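Local coordinates for flagellar motor switch protein FliG (Thermotoga maritima, PDB 3AJC) that probably forms part of the switch complex at the base of the flagellar basal body that sets the direction of motor rotation, at residues Gly91-Ala96 and Arg126-Val131; Val131-Leu136 and Asp164-Lys169. All blocks are in the same frame, centred on the assembly; numbering follows the deposited sequence.

Contact 1: residues Gly91-Ala96 and Arg126-Val131; sequences GIDTAA and RRRMFV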
loop_
_atom_site.group_PDB
_atom_site.type_symbol
_atom_site.label_atom_id
_atom_site.label_comp_id
_atom_site.label_asym_id
_atom_site.label_seq_id
_atom_site.Cartn_x
_atom_site.Cartn_y
_atom_site.Cartn_z
ATOM N N GLY A 91 5.259 8.478 -5.180
ATOM C CA GLY A 91 4.463 8.775 -4.000
ATOM C C GLY A 91 4.526 7.772 -2.858
ATOM O O GLY A 91 5.199 6.741 -2.938
ATOM N N ILE A 92 3.800 8.086 -1.789
ATOM C CA ILE A 92 3.749 7.250 -0.594
ATOM C C ILE A 92 3.133 5.873 -0.828
ATOM O O ILE A 92 3.623 4.882 -0.298
ATOM C CB ILE A 92 2.963 7.955 0.542
ATOM C CG1 ILE A 92 3.585 9.326 0.829
ATOM C CG2 ILE A 92 2.967 7.094 1.801
ATOM C CD1 ILE A 92 5.058 9.275 1.188
ATOM N N ASP A 93 2.056 5.809 -1.603
ATOM C CA ASP A 93 1.406 4.530 -1.882
ATOM C C ASP A 93 2.332 3.567 -2.638
ATOM O O ASP A 93 2.426 2.386 -2.311
ATOM C CB ASP A 93 0.119 4.762 -2.674
ATOM C CG ASP A 93 -1.113 4.766 -1.785
ATOM O OD1 ASP A 93 -1.539 3.669 -1.355
ATOM O OD2 ASP A 93 -1.646 5.864 -1.504
ATOM N N THR A 94 3.009 4.078 -3.655
ATOM C CA THR A 94 3.939 3.270 -4.427
ATOM C C THR A 94 4.998 2.686 -3.485
ATOM O O THR A 94 5.221 1.473 -3.456
ATOM C CB THR A 94 4.633 4.127 -5.491
ATOM O OG1 THR A 94 3.634 4.731 -6.317
ATOM C CG2 THR A 94 5.562 3.279 -6.360
ATOM N N ALA A 95 5.634 3.562 -2.712
ATOM C CA ALA A 95 6.667 3.163 -1.765
ATOM C C ALA A 95 6.181 2.079 -0.800
ATOM O O ALA A 95 6.854 1.064 -0.609
ATOM C CB ALA A 95 7.151 4.378 -0.989
ATOM N N ALA A 96 5.014 2.302 -0.201
ATOM C CA ALA A 96 4.429 1.361 0.743
ATOM C C ALA A 96 4.167 -0.003 0.105
ATOM O O ALA A 96 4.355 -1.043 0.741
ATOM C CB ALA A 96 3.115 1.938 1.317
ATOM N N ARG A 126 4.664 3.654 6.704
ATOM C CA ARG A 126 4.216 2.564 7.537
ATOM C C ARG A 126 2.692 2.494 7.542
ATOM O O ARG A 126 2.112 1.438 7.259
ATOM C CB ARG A 126 4.744 2.757 8.952
ATOM C CG ARG A 126 4.577 1.547 9.846
ATOM C CD ARG A 126 4.999 1.853 11.267
ATOM N NE ARG A 126 5.012 3.287 11.543
ATOM C CZ ARG A 126 6.050 4.086 11.302
ATOM N NH1 ARG A 126 7.166 3.589 10.777
ATOM N NH2 ARG A 126 5.978 5.380 11.588
ATOM N N ARG A 127 2.043 3.616 7.850
ATOM C CA ARG A 127 0.585 3.641 7.876
ATOM C C ARG A 127 -0.022 3.316 6.512
ATOM O O ARG A 127 -1.110 2.758 6.435
ATOM C CB ARG A 127 0.075 4.995 8.395
ATOM C CG ARG A 127 0.240 5.140 9.916
ATOM C CD ARG A 127 -0.386 6.420 10.485
ATOM N NE ARG A 127 0.286 7.635 10.018
ATOM C CZ ARG A 127 -0.067 8.328 8.938
ATOM N NH1 ARG A 127 -1.097 7.938 8.200
ATOM N NH2 ARG A 127 0.620 9.404 8.586
ATOM N N ARG A 128 0.683 3.651 5.436
ATOM C CA ARG A 128 0.177 3.348 4.103
ATOM C C ARG A 128 0.402 1.881 3.729
ATOM O O ARG A 128 -0.127 1.407 2.726
ATOM C CB ARG A 128 0.843 4.244 3.058
ATOM C CG ARG A 128 0.221 5.614 2.941
ATOM C CD ARG A 128 -1.239 5.494 2.547
ATOM N NE ARG A 128 -1.827 6.791 2.238
ATOM C CZ ARG A 128 -1.428 7.575 1.243
ATOM N NH1 ARG A 128 -0.432 7.195 0.454
ATOM N NH2 ARG A 128 -2.024 8.740 1.032
ATOM N N MET A 129 1.186 1.173 4.539
ATOM C CA MET A 129 1.495 -0.242 4.293
ATOM C C MET A 129 0.408 -1.215 4.764
ATOM O O MET A 129 0.454 -2.406 4.463
ATOM C CB MET A 129 2.822 -0.611 4.970
ATOM C CG MET A 129 4.061 -0.172 4.198
ATOM S SD MET A 129 5.577 -0.469 5.129
ATOM C CE MET A 129 5.724 -2.295 4.995
ATOM N N PHE A 130 -0.561 -0.692 5.507
ATOM C CA PHE A 130 -1.658 -1.489 6.048
ATOM C C PHE A 130 -2.403 -2.242 4.945
ATOM O O PHE A 130 -2.862 -1.636 3.976
ATOM C CB PHE A 130 -2.636 -0.558 6.785
ATOM C CG PHE A 130 -3.573 -1.276 7.720
ATOM C CD1 PHE A 130 -3.205 -1.514 9.039
ATOM C CD2 PHE A 130 -4.802 -1.742 7.273
ATOM C CE1 PHE A 130 -4.039 -2.214 9.899
ATOM C CE2 PHE A 130 -5.654 -2.450 8.129
ATOM C CZ PHE A 130 -5.271 -2.683 9.446
ATOM N N VAL A 131 -2.497 -3.561 5.068
ATOM C CA VAL A 131 -3.241 -4.352 4.089
ATOM C C VAL A 131 -4.465 -4.918 4.800
ATOM O O VAL A 131 -4.549 -4.886 6.026
ATOM C CB VAL A 131 -2.415 -5.526 3.490
ATOM C CG1 VAL A 131 -1.263 -4.970 2.662
ATOM C CG2 VAL A 131 -1.927 -6.459 4.594
#
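A96 and M129 bring the two backbones closest, their CA atoms only 4.9 Å apart, where the first turn of helix 92-100 meets the chain leaving helix 119-128. Both segments belong to the all-helical architecture of FliG, and M129, F130, V131 and F132 spell the family's MFXF motif, known as a hinge between helical units. G91 takes the N-cap position of helix 92-100 with a positive phi of 103°, backbone angles at which a side chain would press on the preceding carbonyl.

Alanine suits the close approach: the CB of A96 lies 3.6 Å from the carbonyl O of R128, and it also packs against CG of M129 at 3.7 Å. Beyond this contact the M129 side chain continues onto M111 and E107 of helix 104-117, while the backbone O of M129 accepts a hydrogen bond from ND2 of N100. Next to A96, one turn earlier on helix 92-100, CG2 of I92 sits 3.3 Å from CG of R128, the two side chains crossing at about a right angle; the branched isoleucine also reaches L121 and E124, one turn or more back on helix 119-128.

R128 bends at its second torsion (chi2 -60°), which turns CD off the straight course of the chain. OD2 of D93 lies over one face of its guanidinium, the carboxylate and guanidinium planes inclined by just 24°, while the backbone N of D93 lies in plane at its edge. The acid probably offsets some of the repulsion from nearby R209. The salt bridge is short, with OD2 of D93 2.7 Å from NH1 of R128.

Contact 2: residues Val131-Leu136 and Asp164-Lys169; sequences VFEDIL and DELKEK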
loop_
_atom_site.group_PDB
_atom_site.type_symbol
_atom_site.label_atom_id
_atom_site.label_comp_id
_atom_site.label_asym_id
_atom_site.label_seq_id
_atom_site.Cartn_x
_atom_site.Cartn_y
_atom_site.Cartn_z
ATOM N N VAL A 131 -2.497 -3.561 5.068
ATOM C CA VAL A 131 -3.241 -4.352 4.089
ATOM C C VAL A 131 -4.465 -4.918 4.800
ATOM O O VAL A 131 -4.549 -4.886 6.026
ATOM C CB VAL A 131 -2.415 -5.526 3.490
ATOM C CG1 VAL A 131 -1.263 -4.970 2.662
ATOM C CG2 VAL A 131 -1.927 -6.459 4.594
ATOM N N PHE A 132 -5.408 -5.447 4.036
ATOM C CA PHE A 132 -6.628 -5.965 4.635
ATOM C C PHE A 132 -6.411 -6.980 5.748
ATOM O O PHE A 132 -7.086 -6.910 6.765
ATOM C CB PHE A 132 -7.549 -6.556 3.567
ATOM C CG PHE A 132 -8.968 -6.717 4.024
ATOM C CD1 PHE A 132 -9.741 -5.598 4.341
ATOM C CD2 PHE A 132 -9.534 -7.983 4.150
ATOM C CE1 PHE A 132 -11.073 -5.744 4.780
ATOM C CE2 PHE A 132 -10.851 -8.140 4.585
ATOM C CZ PHE A 132 -11.624 -7.021 4.903
ATOM N N GLU A 133 -5.476 -7.914 5.568
ATOM C CA GLU A 133 -5.216 -8.917 6.599
ATOM C C GLU A 133 -4.637 -8.281 7.859
ATOM O O GLU A 133 -4.687 -8.884 8.924
ATOM C CB GLU A 133 -4.260 -10.009 6.095
ATOM C CG GLU A 133 -4.846 -10.998 5.086
ATOM C CD GLU A 133 -6.020 -11.814 5.627
ATOM O OE1 GLU A 133 -5.966 -12.269 6.789
ATOM O OE2 GLU A 133 -6.998 -12.023 4.875
ATOM N N ASP A 134 -4.092 -7.070 7.748
ATOM C CA ASP A 134 -3.543 -6.403 8.928
ATOM C C ASP A 134 -4.626 -6.148 9.988
ATOM O O ASP A 134 -4.317 -5.874 11.152
ATOM C CB ASP A 134 -2.852 -5.084 8.544
ATOM C CG ASP A 134 -1.476 -5.306 7.890
ATOM O OD1 ASP A 134 -0.720 -6.184 8.353
ATOM O OD2 ASP A 134 -1.144 -4.592 6.923
ATOM N N ILE A 135 -5.896 -6.247 9.588
ATOM C CA ILE A 135 -7.006 -6.052 10.512
ATOM C C ILE A 135 -6.908 -7.056 11.665
ATOM O O ILE A 135 -7.471 -6.840 12.734
ATOM C CB ILE A 135 -8.369 -6.204 9.788
ATOM C CG1 ILE A 135 -8.590 -5.004 8.867
ATOM C CG2 ILE A 135 -9.517 -6.290 10.809
ATOM C CD1 ILE A 135 -9.788 -5.125 7.938
ATOM N N LEU A 136 -6.186 -8.152 11.443
ATOM C CA LEU A 136 -5.992 -9.161 12.486
ATOM C C LEU A 136 -5.090 -8.587 13.586
ATOM O O LEU A 136 -5.071 -9.085 14.712
ATOM C CB LEU A 136 -5.346 -10.421 11.905
ATOM C CG LEU A 136 -6.190 -11.298 10.976
ATOM C CD1 LEU A 136 -5.313 -12.395 10.375
ATOM C CD2 LEU A 136 -7.358 -11.902 11.749
ATOM N N ASP A 164 -10.306 -17.140 6.487
ATOM C CA ASP A 164 -11.355 -17.593 7.394
ATOM C C ASP A 164 -11.170 -17.015 8.788
ATOM O O ASP A 164 -12.135 -16.691 9.474
ATOM C CB ASP A 164 -11.357 -19.121 7.472
ATOM C CG ASP A 164 -11.810 -19.770 6.173
ATOM O OD1 ASP A 164 -11.803 -21.018 6.105
ATOM O OD2 ASP A 164 -12.177 -19.039 5.224
ATOM N N GLU A 165 -9.921 -16.887 9.204
ATOM C CA GLU A 165 -9.621 -16.346 10.515
ATOM C C GLU A 165 -10.025 -14.875 10.589
ATOM O O GLU A 165 -10.579 -14.419 11.589
ATOM C CB GLU A 165 -8.133 -16.505 10.787
ATOM C CG GLU A 165 -7.602 -15.702 11.930
ATOM C CD GLU A 165 -6.094 -15.737 11.945
ATOM O OE1 GLU A 165 -5.520 -15.972 10.857
ATOM O OE2 GLU A 165 -5.481 -15.526 13.018
ATOM N N LEU A 166 -9.743 -14.126 9.531
ATOM C CA LEU A 166 -10.107 -12.721 9.520
ATOM C C LEU A 166 -11.613 -12.626 9.433
ATOM O O LEU A 166 -12.210 -11.716 10.009
ATOM C CB LEU A 166 -9.471 -11.995 8.337
ATOM C CG LEU A 166 -9.898 -10.532 8.179
ATOM C CD1 LEU A 166 -9.676 -9.786 9.491
ATOM C CD2 LEU A 166 -9.111 -9.893 7.035
ATOM N N LYS A 167 -12.223 -13.555 8.701
ATOM C CA LYS A 167 -13.675 -13.583 8.574
ATOM C C LYS A 167 -14.258 -13.667 9.983
ATOM O O LYS A 167 -15.118 -12.873 10.367
ATOM C CB LYS A 167 -14.141 -14.811 7.786
ATOM C CG LYS A 167 -13.753 -14.854 6.315
ATOM C CD LYS A 167 -14.583 -15.925 5.596
ATOM C CE LYS A 167 -14.248 -16.038 4.116
ATOM N NZ LYS A 167 -12.861 -16.532 3.925
ATOM N N GLU A 168 -13.770 -14.639 10.750
ATOM C CA GLU A 168 -14.225 -14.850 12.113
ATOM C C GLU A 168 -14.040 -13.647 13.032
ATOM O O GLU A 168 -14.993 -13.207 13.674
ATOM C CB GLU A 168 -13.530 -16.073 12.717
ATOM C CG GLU A 168 -14.317 -17.359 12.534
ATOM C CD GLU A 168 -15.615 -17.363 13.340
ATOM O OE1 GLU A 168 -15.695 -18.095 14.351
ATOM O OE2 GLU A 168 -16.555 -16.628 12.969
ATOM N N LYS A 169 -12.832 -13.104 13.098
ATOM C CA LYS A 169 -12.616 -11.966 13.980
ATOM C C LYS A 169 -13.537 -10.784 13.652
ATOM O O LYS A 169 -13.930 -10.029 14.546
ATOM C CB LYS A 169 -11.153 -11.518 13.961
ATOM C CG LYS A 169 -10.842 -10.536 15.086
ATOM C CD LYS A 169 -9.354 -10.316 15.291
ATOM C CE LYS A 169 -9.102 -9.491 16.555
ATOM N NZ LYS A 169 -7.667 -9.143 16.761
#
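L166 reaches from helix 164-171 into the 3-10 turn 132-136 and spreads its two methyls over different partners. CG stands anti to the backbone N (chi1 175°), and the branches then part: CD2 approaches the F132 ring obliquely, 3.5 Å from its CE2, whereas CD1 meets CG2 of I135 at 3.7 Å, those side chains crossing at about a right angle. Leucine's fork suits this double role, and F132 and I135 are themselves packed against helix 194-213.

L136 crosses L166 obliquely, its CD2 3.6 Å from CA of L166 and also near CD1. Its other methyl, CD1, rests 3.6 Å from OE1 of E165, whose extended chain crosses the leucine at a slant. An alanine in place of L136 would probably open a gap beside CD1 of L166 and strip the E165 stem of its apolar neighbour.

K169, also extended, carries its NZ to the carbonyl O of L136, a weak bond of 3.3 Å; the carbonyl of L138 is the stronger partner. E133 bends back so that its carboxylate borders CD2 and CB of L166, and S163 hydrogen-bonds its OE1 while also accepting the backbone N-H of L166.

Apolar packing therefore carries most of this contact. The acids E133 and E165, their OE1 atoms 5.5 Å apart, are likely to repel each other mildly, and the bond from S163 is likely to stabilise the charge of E133.

This chain is the middle and C-terminal part of FliG. The two contacts follow in series along it, contact 1 closing before contact 2 opens, with V131 common to both and their centres about 19 Å apart. Contact 1 joins helix 92-100 to the end of helix 119-128; contact 2, in the C-terminal domain, joins the following 3-10 turn to helix 164-171, within a helical group that includes helix 194-213. The MFVF sequence thus runs from one helical body into the next. The junction is not bare: CZ of F130 packs 3.6 Å from the backbone N of I135. Each end of the linker is tied to its own body, consistent with this motif's hinge role in rotational switching.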